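Local coordinates for protein chitinase A (Pteris ryukyuensis, PDB 4RL3) that probably cleaves the beta-1,4 bonds of chitin, this chain being the family 18 catalytic domain of a longer fern protein that also carries LysM sequence, at residues 3-8 with 74-79; 19-24 with 261-266; 89-94 with 136-141; 49-54 with 108-113; 154-159 with 167-172. One frame throughout, in Å; residues are numbered along the deposited sequence.

Contact 1: residues 3-8 with 74-79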
# COMPACT_ATOMS: atom_id res chain seq x y z
N VAL A 3 5.99 -11.89 3.30
CA VAL A 3 4.81 -11.02 3.23
C VAL A 3 4.28 -10.90 1.80
O VAL A 3 5.03 -10.63 0.87
CB VAL A 3 5.13 -9.62 3.79
CG1 VAL A 3 3.97 -8.65 3.61
CG2 VAL A 3 5.52 -9.73 5.25
N PHE A 4 2.98 -11.12 1.63
CA PHE A 4 2.34 -10.86 0.35
C PHE A 4 1.22 -9.87 0.60
O PHE A 4 0.43 -10.07 1.52
CB PHE A 4 1.78 -12.13 -0.29
CG PHE A 4 0.99 -11.84 -1.52
CD1 PHE A 4 1.66 -11.52 -2.70
CD2 PHE A 4 -0.40 -11.80 -1.50
CE1 PHE A 4 0.95 -11.21 -3.84
CE2 PHE A 4 -1.10 -11.48 -2.64
CZ PHE A 4 -0.43 -11.18 -3.81
N ARG A 5 1.15 -8.82 -0.21
CA ARG A 5 0.09 -7.81 -0.06
C ARG A 5 -0.63 -7.53 -1.37
O ARG A 5 -0.02 -7.58 -2.44
CB ARG A 5 0.64 -6.50 0.52
CG ARG A 5 1.83 -6.69 1.45
CD ARG A 5 2.27 -5.39 2.09
NE ARG A 5 1.41 -5.01 3.22
CZ ARG A 5 1.35 -3.79 3.74
NH1 ARG A 5 2.05 -2.79 3.22
NH2 ARG A 5 0.53 -3.55 4.76
N GLU A 6 -1.93 -7.25 -1.26
CA GLU A 6 -2.81 -7.06 -2.41
C GLU A 6 -3.66 -5.81 -2.18
O GLU A 6 -4.52 -5.79 -1.29
CB GLU A 6 -3.73 -8.28 -2.56
CG GLU A 6 -4.66 -8.27 -3.77
CD GLU A 6 -4.01 -8.79 -5.04
OE1 GLU A 6 -2.80 -9.06 -5.05
OE2 GLU A 6 -4.75 -8.90 -6.05
N TYR A 7 -3.43 -4.76 -2.98
CA TYR A 7 -4.34 -3.61 -2.98
C TYR A 7 -5.69 -4.02 -3.56
O TYR A 7 -5.76 -4.83 -4.50
CB TYR A 7 -3.78 -2.43 -3.78
CG TYR A 7 -2.65 -1.68 -3.09
CD1 TYR A 7 -1.33 -2.13 -3.16
CD2 TYR A 7 -2.90 -0.52 -2.38
CE1 TYR A 7 -0.31 -1.45 -2.54
CE2 TYR A 7 -1.87 0.18 -1.76
CZ TYR A 7 -0.58 -0.29 -1.84
OH TYR A 7 0.47 0.38 -1.23
N ILE A 8 -6.77 -3.47 -3.00
CA ILE A 8 -8.11 -3.79 -3.46
C ILE A 8 -9.13 -2.70 -3.14
O ILE A 8 -9.12 -2.12 -2.05
CB ILE A 8 -8.58 -5.13 -2.85
CG1 ILE A 8 -9.97 -5.55 -3.36
CG2 ILE A 8 -8.56 -5.10 -1.32
CD1 ILE A 8 -10.29 -6.99 -3.10
N LYS A 74 -4.51 -10.24 7.30
CA LYS A 74 -4.79 -8.93 7.89
C LYS A 74 -5.30 -8.01 6.79
O LYS A 74 -5.09 -8.27 5.59
CB LYS A 74 -3.53 -8.32 8.52
CG LYS A 74 -3.02 -9.02 9.77
CD LYS A 74 -1.81 -8.26 10.31
CE LYS A 74 -1.20 -8.87 11.56
NZ LYS A 74 -0.01 -8.07 11.99
N VAL A 75 -6.01 -6.96 7.18
CA VAL A 75 -6.53 -5.98 6.22
C VAL A 75 -6.13 -4.58 6.67
O VAL A 75 -6.37 -4.20 7.81
CB VAL A 75 -8.06 -6.10 6.04
CG1 VAL A 75 -8.56 -5.13 4.96
CG2 VAL A 75 -8.44 -7.52 5.66
N MET A 76 -5.47 -3.84 5.78
CA MET A 76 -5.02 -2.48 6.07
C MET A 76 -5.78 -1.51 5.17
O MET A 76 -6.57 -1.94 4.33
CB MET A 76 -3.49 -2.39 5.88
CG MET A 76 -2.67 -3.20 6.90
SD MET A 76 -2.58 -4.94 6.48
CE MET A 76 -1.41 -5.46 7.73
N VAL A 77 -5.57 -0.21 5.35
CA VAL A 77 -6.16 0.78 4.45
C VAL A 77 -5.06 1.72 3.96
O VAL A 77 -4.20 2.13 4.74
CB VAL A 77 -7.33 1.55 5.12
CG1 VAL A 77 -6.89 2.25 6.40
CG2 VAL A 77 -8.00 2.53 4.15
N SER A 78 -5.11 2.04 2.67
CA SER A 78 -4.18 2.97 2.04
C SER A 78 -4.78 4.36 1.95
O SER A 78 -5.97 4.52 1.68
CB SER A 78 -3.81 2.46 0.65
OG SER A 78 -2.76 3.24 0.10
N LEU A 79 -3.94 5.36 2.22
CA LEU A 79 -4.34 6.77 2.27
C LEU A 79 -3.90 7.51 1.03
O LEU A 79 -2.74 7.43 0.62
CB LEU A 79 -3.72 7.45 3.48
CG LEU A 79 -3.79 6.75 4.83
CD1 LEU A 79 -3.23 7.68 5.90
CD2 LEU A 79 -5.20 6.31 5.18
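The OH of Y7, whose ring meets S78, is hydrogen-bonded to two groups, D120 OD2 and N181 ND2. S78 OG bonds to the same D120 OD2, so both sides of the contact converge on one carboxylate oxygen. Between Y7 and S78 themselves there is only van der Waals contact. S78 OG sits in the ring plane at the edge, 3.7 Å from Y7 CE2. S78 CB stands 3.8 Å from Y7 CE2. A chi1 of -172° turns S78 OG opposite its own backbone N, which puts it beside the ring edge while it bonds to D120.

Strands 3-8 and 73-81 are not sheet neighbours. Each pairs in parallel with strand 27-36, which runs between them, as in the TIM barrel of family 18. The contact is therefore made by side chains inside the barrel. S78 fits the start of the family's SxGG signature, and D120 lies in its DxxDxDxE signature. An acetate ion, probably from crystallisation, lies about 3 Å from the Y7 side chain, consistent with a pocket at this end of the barrel.

Two residues earlier on each strand, R5 meets M76. The M76 side chain lies across that of R5, nearly perpendicular. M76 SD lies near the guanidinium plane, at its edge, 3.8 Å from R5 NH2. M76 CG is 3.9 Å from R5 NH2, and M76 CE is 4.0 Å from R5 NH2. The R5 chain bends at chi3 (79°), which brings NH2 to M76. Its NE bonds to H29 ND1, and its NH1 to N181 OD1 and S155 OG.

Contact 2: residues 19-24 with 261-266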
# COMPACT_ATOMS: atom_id res chain seq x y z
N ASP A 19 -12.37 -13.29 -4.21
CA ASP A 19 -11.85 -13.54 -5.56
C ASP A 19 -10.33 -13.75 -5.58
O ASP A 19 -9.80 -14.26 -6.57
CB ASP A 19 -12.17 -12.37 -6.48
CG ASP A 19 -13.66 -12.20 -6.72
OD1 ASP A 19 -14.37 -13.21 -6.90
OD2 ASP A 19 -14.12 -11.06 -6.74
N VAL A 20 -9.64 -13.30 -4.54
CA VAL A 20 -8.18 -13.30 -4.54
C VAL A 20 -7.61 -14.58 -3.94
O VAL A 20 -7.96 -14.95 -2.82
CB VAL A 20 -7.63 -12.10 -3.73
CG1 VAL A 20 -6.11 -12.03 -3.84
CG2 VAL A 20 -8.25 -10.81 -4.25
N PRO A 21 -6.70 -15.25 -4.67
CA PRO A 21 -6.08 -16.46 -4.15
C PRO A 21 -5.32 -16.17 -2.86
O PRO A 21 -4.56 -15.20 -2.81
CB PRO A 21 -5.12 -16.89 -5.28
CG PRO A 21 -5.58 -16.17 -6.49
CD PRO A 21 -6.21 -14.90 -6.02
N ILE A 22 -5.57 -16.97 -1.82
CA ILE A 22 -4.91 -16.83 -0.52
C ILE A 22 -4.16 -18.12 -0.19
O ILE A 22 -4.77 -19.18 0.01
CB ILE A 22 -5.93 -16.52 0.60
CG1 ILE A 22 -6.65 -15.19 0.34
CG2 ILE A 22 -5.25 -16.51 1.96
CD1 ILE A 22 -7.96 -15.02 1.08
N ASN A 23 -2.83 -18.04 -0.15
CA ASN A 23 -1.99 -19.16 0.24
C ASN A 23 -1.82 -19.12 1.76
O ASN A 23 -1.47 -18.09 2.31
CB ASN A 23 -0.63 -19.02 -0.45
CG ASN A 23 0.27 -20.22 -0.24
OD1 ASN A 23 0.55 -20.62 0.89
ND2 ASN A 23 0.74 -20.81 -1.34
N SER A 24 -2.05 -20.25 2.43
CA SER A 24 -2.00 -20.28 3.90
C SER A 24 -0.60 -20.07 4.50
O SER A 24 -0.46 -19.80 5.71
CB SER A 24 -2.57 -21.60 4.42
OG SER A 24 -1.73 -22.70 4.12
N GLN A 261 -3.74 -15.33 -11.74
CA GLN A 261 -2.67 -16.31 -11.78
C GLN A 261 -1.36 -15.78 -11.19
O GLN A 261 -0.60 -16.55 -10.60
CB GLN A 261 -2.45 -16.86 -13.19
CG GLN A 261 -1.88 -15.89 -14.21
CD GLN A 261 -2.01 -16.44 -15.62
OE1 GLN A 261 -1.18 -17.23 -16.08
NE2 GLN A 261 -3.08 -16.05 -16.30
N TYR A 262 -1.09 -14.49 -11.33
CA TYR A 262 0.17 -13.95 -10.81
C TYR A 262 0.15 -13.75 -9.28
O TYR A 262 1.19 -13.88 -8.64
CB TYR A 262 0.55 -12.67 -11.55
CG TYR A 262 0.80 -12.92 -13.01
CD1 TYR A 262 1.79 -13.80 -13.42
CD2 TYR A 262 0.03 -12.29 -13.98
CE1 TYR A 262 2.03 -14.04 -14.76
CE2 TYR A 262 0.27 -12.52 -15.33
CZ TYR A 262 1.26 -13.39 -15.71
OH TYR A 262 1.49 -13.62 -17.05
N GLU A 263 -1.02 -13.48 -8.71
CA GLU A 263 -1.18 -13.48 -7.26
C GLU A 263 -0.76 -14.84 -6.70
O GLU A 263 -0.04 -14.93 -5.70
CB GLU A 263 -2.63 -13.23 -6.86
CG GLU A 263 -3.09 -11.78 -6.81
CD GLU A 263 -3.38 -11.16 -8.17
OE1 GLU A 263 -3.80 -9.98 -8.19
OE2 GLU A 263 -3.21 -11.81 -9.23
N GLN A 264 -1.24 -15.89 -7.34
CA GLN A 264 -0.92 -17.25 -6.91
C GLN A 264 0.57 -17.54 -7.06
O GLN A 264 1.21 -18.06 -6.13
CB GLN A 264 -1.75 -18.25 -7.71
CG GLN A 264 -1.41 -19.71 -7.45
CD GLN A 264 -0.32 -20.23 -8.35
OE1 GLN A 264 0.70 -20.77 -7.89
NE2 GLN A 264 -0.49 -20.06 -9.63
N GLN A 265 1.10 -17.23 -8.23
CA GLN A 265 2.52 -17.44 -8.48
C GLN A 265 3.40 -16.71 -7.49
O GLN A 265 4.38 -17.27 -7.02
CB GLN A 265 2.87 -17.05 -9.90
CG GLN A 265 2.34 -18.04 -10.91
CD GLN A 265 2.68 -17.60 -12.31
OE1 GLN A 265 3.82 -17.21 -12.56
NE2 GLN A 265 1.71 -17.65 -13.22
N ALA A 266 3.05 -15.47 -7.16
CA ALA A 266 3.84 -14.70 -6.21
C ALA A 266 3.88 -15.36 -4.84
O ALA A 266 4.94 -15.43 -4.20
CB ALA A 266 3.30 -13.30 -6.09
O HOH W 1 -0.10 -19.88 -3.84
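The P21 ring and the E263 side chain cross obliquely, and the aliphatic base of the glutamate does the touching. P21 CD lies 4.0 Å from E263 CB, and P21 CG is 4.2 Å from E263 CB. E263 CG lies beside its own backbone N (chi1 -83°), and the chain then bends at chi2. V20 CG1 approaches E263 CG to 4.2 Å. On the other flank P21 CB comes within 4.4 Å of Q264 CB, while the rest of the Q264 side chain leads away. These are loose apolar contacts.

Polar links flank this packing. A water accepts from N23 ND2 at 2.8 Å and donates to Q264 O at 3.2 Å. Q267, one turn on from E263, bonds through NE2 to P21 O and through OE1 to N23 N. The E263 carboxylate is buried. Its OE1 bonds to S253 OG and lies close to E6 OE2, so one of these two acids is likely to hold a proton.

The loop 19-24 leads from strand 3-8 to strand 27-36, and helix 261-271 is the last helix of the chain. Their meeting brings the first and last parts of the domain together, as is typical of a closed TIM barrel.

Contact 3: residues 89-94 with 136-141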
# COMPACT_ATOMS: atom_id res chain seq x y z
N VAL A 89 -5.30 14.29 -5.60
CA VAL A 89 -5.33 14.29 -4.15
C VAL A 89 -4.09 15.01 -3.66
O VAL A 89 -3.05 14.39 -3.39
CB VAL A 89 -5.42 12.86 -3.58
CG1 VAL A 89 -5.40 12.88 -2.06
CG2 VAL A 89 -6.68 12.17 -4.07
N GLN A 90 -4.19 16.32 -3.51
CA GLN A 90 -3.11 17.15 -3.00
C GLN A 90 -3.06 17.01 -1.49
O GLN A 90 -4.07 17.27 -0.81
CB GLN A 90 -3.36 18.63 -3.34
CG GLN A 90 -3.21 18.95 -4.81
CD GLN A 90 -1.79 18.83 -5.30
OE1 GLN A 90 -0.84 18.70 -4.51
NE2 GLN A 90 -1.61 18.90 -6.62
N PHE A 91 -1.92 16.60 -0.95
CA PHE A 91 -1.81 16.59 0.50
C PHE A 91 -1.90 18.03 1.00
O PHE A 91 -1.20 18.91 0.52
CB PHE A 91 -0.50 15.97 0.99
CG PHE A 91 -0.48 15.79 2.49
CD1 PHE A 91 -0.13 16.84 3.32
CD2 PHE A 91 -0.86 14.59 3.05
CE1 PHE A 91 -0.15 16.69 4.69
CE2 PHE A 91 -0.87 14.43 4.42
CZ PHE A 91 -0.52 15.48 5.24
N THR A 92 -2.78 18.27 1.96
CA THR A 92 -2.93 19.62 2.48
C THR A 92 -3.46 19.64 3.92
O THR A 92 -4.30 18.82 4.31
CB THR A 92 -3.79 20.47 1.52
OG1 THR A 92 -3.84 21.84 1.97
CG2 THR A 92 -5.17 19.92 1.38
N ALA A 93 -2.90 20.55 4.71
CA ALA A 93 -3.20 20.64 6.13
C ALA A 93 -3.43 22.10 6.50
O ALA A 93 -2.67 22.97 6.09
CB ALA A 93 -2.05 20.09 6.94
N THR A 94 -4.47 22.34 7.28
CA THR A 94 -4.73 23.68 7.83
C THR A 94 -3.60 24.08 8.78
O THR A 94 -3.09 25.20 8.73
CB THR A 94 -6.09 23.71 8.57
OG1 THR A 94 -7.13 23.40 7.64
CG2 THR A 94 -6.34 25.08 9.20
N SER A 136 6.07 15.62 8.97
CA SER A 136 5.59 15.79 10.33
C SER A 136 4.19 15.20 10.52
O SER A 136 3.94 14.48 11.48
CB SER A 136 5.57 17.27 10.70
OG SER A 136 5.19 17.44 12.06
N CYS A 137 3.29 15.50 9.59
CA CYS A 137 1.92 14.99 9.68
C CYS A 137 1.88 13.47 9.69
O CYS A 137 1.26 12.85 10.55
CB CYS A 137 1.07 15.50 8.50
SG CYS A 137 0.56 17.22 8.65
N ILE A 138 2.55 12.86 8.72
CA ILE A 138 2.47 11.41 8.57
C ILE A 138 3.26 10.69 9.67
O ILE A 138 2.80 9.66 10.20
CB ILE A 138 2.98 10.96 7.18
CG1 ILE A 138 2.10 11.55 6.07
CG2 ILE A 138 3.04 9.44 7.08
CD1 ILE A 138 0.64 11.21 6.15
N GLY A 139 4.44 11.19 10.00
CA GLY A 139 5.24 10.58 11.04
C GLY A 139 4.50 10.57 12.37
O GLY A 139 4.48 9.57 13.10
N GLN A 140 3.86 11.69 12.70
CA GLN A 140 3.07 11.78 13.93
C GLN A 140 1.86 10.85 13.89
O GLN A 140 1.53 10.21 14.88
CB GLN A 140 2.60 13.21 14.16
CG GLN A 140 3.70 14.14 14.61
CD GLN A 140 3.13 15.50 14.98
OE1 GLN A 140 2.41 15.63 15.97
NE2 GLN A 140 3.42 16.52 14.18
N LEU A 141 1.18 10.80 12.75
CA LEU A 141 0.02 9.91 12.57
C LEU A 141 0.42 8.46 12.84
O LEU A 141 -0.23 7.77 13.63
CB LEU A 141 -0.52 10.06 11.15
CG LEU A 141 -1.57 9.04 10.70
CD1 LEU A 141 -2.81 9.11 11.59
CD2 LEU A 141 -1.93 9.26 9.25
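The F91 ring has C137 SG at its edge, in the ring plane, while C137 CB and I138 CD1 approach it obliquely. The sulfur is 5.2 Å from the ring centroid and 85° off its normal, a Cys sulfur-aromatic contact. Further aromatic rings pack round it: Y123 and F134 meet F91 edge-to-face, and W99 packs at a slant.

In the TIM barrel this joins the loop after strand 87-88 to helix 131-147 of the outer layer. F91 reaches the helix because its CG is turned opposite the backbone N (chi1 -172°), which carries the ring away from the loop. The far end of the ring makes the contact. F91 CZ lies 3.6 Å from C137 CB. F91 CE2 lies 4.0 Å from I138 CD1, the two side chains running alongside but pointing opposite ways. With an alanine in place of F91 the ring would be gone, and a gap would probably open between the loop and the helix, leaving C137 SG without the ring edge it lies beside.

The cysteine belongs to a chitinase that has no disulfide bonds, and its thiol serves here as a packing group. Its second neighbour from the loop is a methyl group: A93 CB stands 4.2 Å from C137 SG.

Contact 4: residues 49-54 with 108-113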
# COMPACT_ATOMS: atom_id res chain seq x y z
N PHE A 49 -10.75 11.56 7.44
CA PHE A 49 -10.74 10.57 6.36
C PHE A 49 -12.11 10.01 6.02
O PHE A 49 -12.87 9.60 6.90
CB PHE A 49 -9.74 9.46 6.65
CG PHE A 49 -8.33 9.88 6.39
CD1 PHE A 49 -7.78 9.70 5.12
CD2 PHE A 49 -7.59 10.54 7.35
CE1 PHE A 49 -6.49 10.12 4.84
CE2 PHE A 49 -6.30 10.96 7.08
CZ PHE A 49 -5.75 10.76 5.82
N ASN A 50 -12.40 10.01 4.71
CA ASN A 50 -13.59 9.42 4.13
C ASN A 50 -13.24 8.18 3.33
O ASN A 50 -12.08 7.97 2.95
CB ASN A 50 -14.27 10.44 3.21
CG ASN A 50 -14.99 11.52 3.98
OD1 ASN A 50 -15.77 11.23 4.88
ND2 ASN A 50 -14.73 12.77 3.64
N ILE A 51 -14.26 7.37 3.06
CA ILE A 51 -14.10 6.08 2.40
C ILE A 51 -14.27 6.19 0.90
O ILE A 51 -15.35 6.57 0.43
CB ILE A 51 -15.11 5.07 2.97
CG1 ILE A 51 -14.83 4.83 4.46
CG2 ILE A 51 -15.07 3.75 2.19
CD1 ILE A 51 -15.90 4.04 5.18
N TYR A 52 -13.23 5.82 0.16
CA TYR A 52 -13.27 5.78 -1.30
C TYR A 52 -12.77 4.43 -1.82
O TYR A 52 -12.03 4.36 -2.80
CB TYR A 52 -12.53 6.96 -1.91
CG TYR A 52 -13.16 8.28 -1.52
CD1 TYR A 52 -14.34 8.72 -2.13
CD2 TYR A 52 -12.61 9.06 -0.52
CE1 TYR A 52 -14.93 9.92 -1.75
CE2 TYR A 52 -13.19 10.25 -0.13
CZ TYR A 52 -14.35 10.68 -0.76
OH TYR A 52 -14.92 11.87 -0.38
N TRP A 53 -13.16 3.37 -1.13
CA TRP A 53 -13.21 2.05 -1.77
C TRP A 53 -14.66 1.63 -1.85
O TRP A 53 -15.54 2.27 -1.27
CB TRP A 53 -12.38 1.00 -1.02
CG TRP A 53 -12.91 0.61 0.33
CD1 TRP A 53 -13.78 -0.41 0.63
CD2 TRP A 53 -12.55 1.19 1.58
NE1 TRP A 53 -13.99 -0.48 1.99
CE2 TRP A 53 -13.24 0.49 2.59
CE3 TRP A 53 -11.69 2.23 1.95
CZ2 TRP A 53 -13.11 0.82 3.94
CZ3 TRP A 53 -11.57 2.55 3.29
CH2 TRP A 53 -12.28 1.85 4.26
N GLN A 54 -14.89 0.52 -2.55
CA GLN A 54 -16.25 0.01 -2.74
C GLN A 54 -16.76 -0.67 -1.48
O GLN A 54 -16.84 -1.90 -1.41
CB GLN A 54 -16.30 -0.94 -3.94
CG GLN A 54 -17.73 -1.20 -4.40
CD GLN A 54 -17.82 -2.01 -5.69
OE1 GLN A 54 -16.99 -2.87 -5.97
NE2 GLN A 54 -18.86 -1.75 -6.47
N THR A 108 -8.60 6.02 13.44
CA THR A 108 -8.85 5.10 14.54
C THR A 108 -10.30 4.62 14.46
O THR A 108 -10.58 3.42 14.57
CB THR A 108 -8.54 5.72 15.91
OG1 THR A 108 -7.13 5.96 16.00
CG2 THR A 108 -8.95 4.78 17.05
N SER A 109 -11.22 5.55 14.25
CA SER A 109 -12.63 5.18 14.12
C SER A 109 -12.85 4.20 12.97
O SER A 109 -13.57 3.22 13.13
CB SER A 109 -13.49 6.41 13.91
OG SER A 109 -13.39 7.27 15.04
N LEU A 110 -12.21 4.47 11.83
CA LEU A 110 -12.38 3.64 10.64
C LEU A 110 -11.78 2.26 10.85
O LEU A 110 -12.38 1.26 10.47
CB LEU A 110 -11.73 4.32 9.43
CG LEU A 110 -11.89 3.64 8.08
CD1 LEU A 110 -13.35 3.66 7.64
CD2 LEU A 110 -11.00 4.32 7.05
N ILE A 111 -10.60 2.22 11.45
CA ILE A 111 -9.92 0.95 11.74
C ILE A 111 -10.75 0.09 12.69
O ILE A 111 -10.88 -1.13 12.48
CB ILE A 111 -8.52 1.23 12.33
CG1 ILE A 111 -7.59 1.73 11.22
CG2 ILE A 111 -7.93 -0.02 12.99
CD1 ILE A 111 -6.37 2.49 11.71
N ASN A 112 -11.33 0.70 13.71
CA ASN A 112 -12.19 -0.04 14.62
C ASN A 112 -13.48 -0.50 13.94
O ASN A 112 -13.93 -1.62 14.20
CB ASN A 112 -12.48 0.79 15.86
CG ASN A 112 -11.28 0.88 16.77
OD1 ASN A 112 -10.41 0.01 16.76
ND2 ASN A 112 -11.22 1.94 17.58
N GLN A 113 -14.05 0.33 13.07
CA GLN A 113 -15.28 -0.03 12.37
C GLN A 113 -15.09 -1.21 11.42
O GLN A 113 -15.94 -2.11 11.36
CB GLN A 113 -15.81 1.16 11.58
CG GLN A 113 -17.14 0.88 10.88
CD GLN A 113 -17.59 1.99 9.96
OE1 GLN A 113 -16.88 2.98 9.74
NE2 GLN A 113 -18.78 1.81 9.38
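L110 carries its CG opposite the backbone N (chi1 -176°), which points its two methyl groups out from the helix at I51 and W53. W53 has its CG between the backbone N and the carbonyl carbon (chi1 68°), and the six-membered end of the indole comes round to meet those methyls. W53 and L110 come at each other from opposite sides.

L110 divides its branches between the two partners. CD1 of L110 lies 3.6 Å from CD1 of I51 and 3.7 Å from its CG1. CD2 of L110 sits at the edge of the indole, in its plane, 3.9 Å from W53 CH2. L110 CD1 also comes to 4.0 Å from W53 CH2, so this corner of the indole meets both methyls. I51 in turn covers one face of the indole: its CG2 lies over the ring centre, 3.5 Å above the plane. I51 and W53 thus form one apolar surface, and L110 rests against it. An alanine in place of L110 would lack both methyls, and would probably leave a gap between the helix and the indole edge and rob I51 CD1 of its mate.

The W53 ring has other supports. Its NE1 bonds to L58 O, and Y114 meets it edge-to-face.

This contact lies in the outer layer of the TIM barrel. The short strand 50-51 pairs antiparallel with strand 27-36, an addition at the margin of the parallel barrel sheet. Helix 96-114 packs beside it through L110, which also touches A35 of strand 27-36, while W53 reaches L32 of that strand.

Contact 5: residues 154-159 with 167-172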
# COMPACT_ATOMS: atom_id res chain seq x y z
N ALA A 154 2.43 -0.45 9.69
CA ALA A 154 2.43 0.79 8.92
C ALA A 154 3.37 0.62 7.73
O ALA A 154 4.45 0.02 7.87
CB ALA A 154 2.84 1.98 9.77
N SER A 155 2.94 1.13 6.58
CA SER A 155 3.74 1.09 5.37
C SER A 155 3.65 2.39 4.60
O SER A 155 2.76 3.21 4.83
CB SER A 155 3.32 -0.07 4.46
OG SER A 155 1.95 -0.01 4.09
N ILE A 156 4.61 2.55 3.70
CA ILE A 156 4.64 3.68 2.77
C ILE A 156 4.71 3.10 1.37
O ILE A 156 5.22 2.00 1.19
CB ILE A 156 5.82 4.64 3.04
CG1 ILE A 156 7.16 3.91 3.06
CG2 ILE A 156 5.60 5.36 4.37
CD1 ILE A 156 8.34 4.85 3.01
N ALA A 157 4.20 3.84 0.38
CA ALA A 157 4.14 3.36 -1.01
C ALA A 157 4.83 4.32 -1.99
O ALA A 157 4.19 4.93 -2.84
CB ALA A 157 2.68 3.13 -1.40
N PRO A 158 6.16 4.44 -1.89
CA PRO A 158 6.86 5.44 -2.70
C PRO A 158 7.19 4.98 -4.11
O PRO A 158 7.09 3.80 -4.44
CB PRO A 158 8.16 5.65 -1.94
CG PRO A 158 8.43 4.33 -1.31
CD PRO A 158 7.07 3.80 -0.92
N PHE A 159 7.60 5.94 -4.93
CA PHE A 159 8.23 5.68 -6.22
C PHE A 159 9.21 6.84 -6.44
O PHE A 159 9.28 7.76 -5.62
CB PHE A 159 7.19 5.54 -7.36
CG PHE A 159 6.34 6.76 -7.57
CD1 PHE A 159 5.24 7.02 -6.76
CD2 PHE A 159 6.63 7.63 -8.60
CE1 PHE A 159 4.46 8.16 -6.98
CE2 PHE A 159 5.86 8.77 -8.82
CZ PHE A 159 4.78 9.03 -8.01
N THR A 167 11.74 9.41 1.32
CA THR A 167 13.01 9.10 1.98
C THR A 167 13.19 9.92 3.27
O THR A 167 13.74 9.42 4.26
CB THR A 167 14.25 9.29 1.07
OG1 THR A 167 14.31 10.64 0.59
CG2 THR A 167 14.24 8.29 -0.08
N ALA A 168 12.74 11.17 3.26
CA ALA A 168 12.77 11.99 4.47
C ALA A 168 11.90 11.35 5.55
O ALA A 168 12.32 11.22 6.70
CB ALA A 168 12.29 13.40 4.17
N LEU A 169 10.70 10.92 5.15
CA LEU A 169 9.79 10.26 6.07
C LEU A 169 10.39 8.96 6.62
O LEU A 169 10.42 8.76 7.83
CB LEU A 169 8.45 9.96 5.38
CG LEU A 169 7.39 9.18 6.14
CD1 LEU A 169 7.04 9.83 7.48
CD2 LEU A 169 6.15 8.99 5.27
N PHE A 170 10.90 8.10 5.74
CA PHE A 170 11.43 6.82 6.20
C PHE A 170 12.68 6.97 7.07
O PHE A 170 12.82 6.28 8.08
CB PHE A 170 11.75 5.88 5.02
CG PHE A 170 12.17 4.51 5.46
CD1 PHE A 170 11.22 3.56 5.84
CD2 PHE A 170 13.51 4.16 5.54
CE1 PHE A 170 11.60 2.30 6.27
CE2 PHE A 170 13.88 2.91 5.98
CZ PHE A 170 12.94 1.97 6.34
N GLY A 171 13.58 7.87 6.68
CA GLY A 171 14.84 8.05 7.40
C GLY A 171 14.63 8.54 8.82
O GLY A 171 15.47 8.31 9.70
N GLN A 172 13.49 9.21 9.02
CA GLN A 172 13.10 9.80 10.29
C GLN A 172 12.25 8.88 11.19
O GLN A 172 12.34 8.95 12.42
CB GLN A 172 12.32 11.07 9.99
CG GLN A 172 12.24 12.06 11.13
CD GLN A 172 11.81 13.44 10.71
OE1 GLN A 172 11.36 14.23 11.54
NE2 GLN A 172 11.92 13.74 9.42
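I156 has the most surface buried here and meets two consecutive helix residues, L169 and F170, with different branches. Its CG2 lies 3.8 Å from L169 CD2, where the two side chains pass side by side, each heading toward the other's backbone. I156 CD1 lies 4.1 Å from F170 CB, and there the two side chains are set roughly square to each other. The same CD1 approaches the F170 ring obliquely. The first torsion of I156 (chi1 54°) sets CG1 between the backbone N and the carbonyl carbon and leaves CG2 beside the N. The side chain can then offer one branch to each partner.

Strand 153-156, helix 163-173 and strand 179-180 form a beta-alpha-beta crossover, the repeating unit of the TIM barrel. I156 is the outward side chain at the end of the first strand, and it packs between strand and helix. S155, next to it, carries its OG to D120 OD1 on the inner side of the barrel.

L169 and F170 have further neighbours. L169 also packs on I138 of helix 131-147. F170 also touches V180 of the strand that follows, as I156 does.

How the contacts relate
Contact 1 lies in the barrel interior, its centre about 6 Å from that of the chain; the others lie further out. Contacts 2 and 3 are on opposite sides of the chain's centre, with centres about 34 Å apart. Contacts 1, 4 and 5 reach the same sheet. Contact 1 touches all four others: F4 packs on A266, L79 on L141, V77 on W53, and R5 NH1 probably hydrogen-bonds to S155 OG. Among the outer contacts only 3 and 5 touch, I138 on L169. Along the chain, contact 2 spans contacts 3, 4 and 5 and crosses contact 1. Contacts 3 and 4 cross, and contact 1 closes before 3 and 5 open. The outer packing is thus tied mainly through the barrel interior.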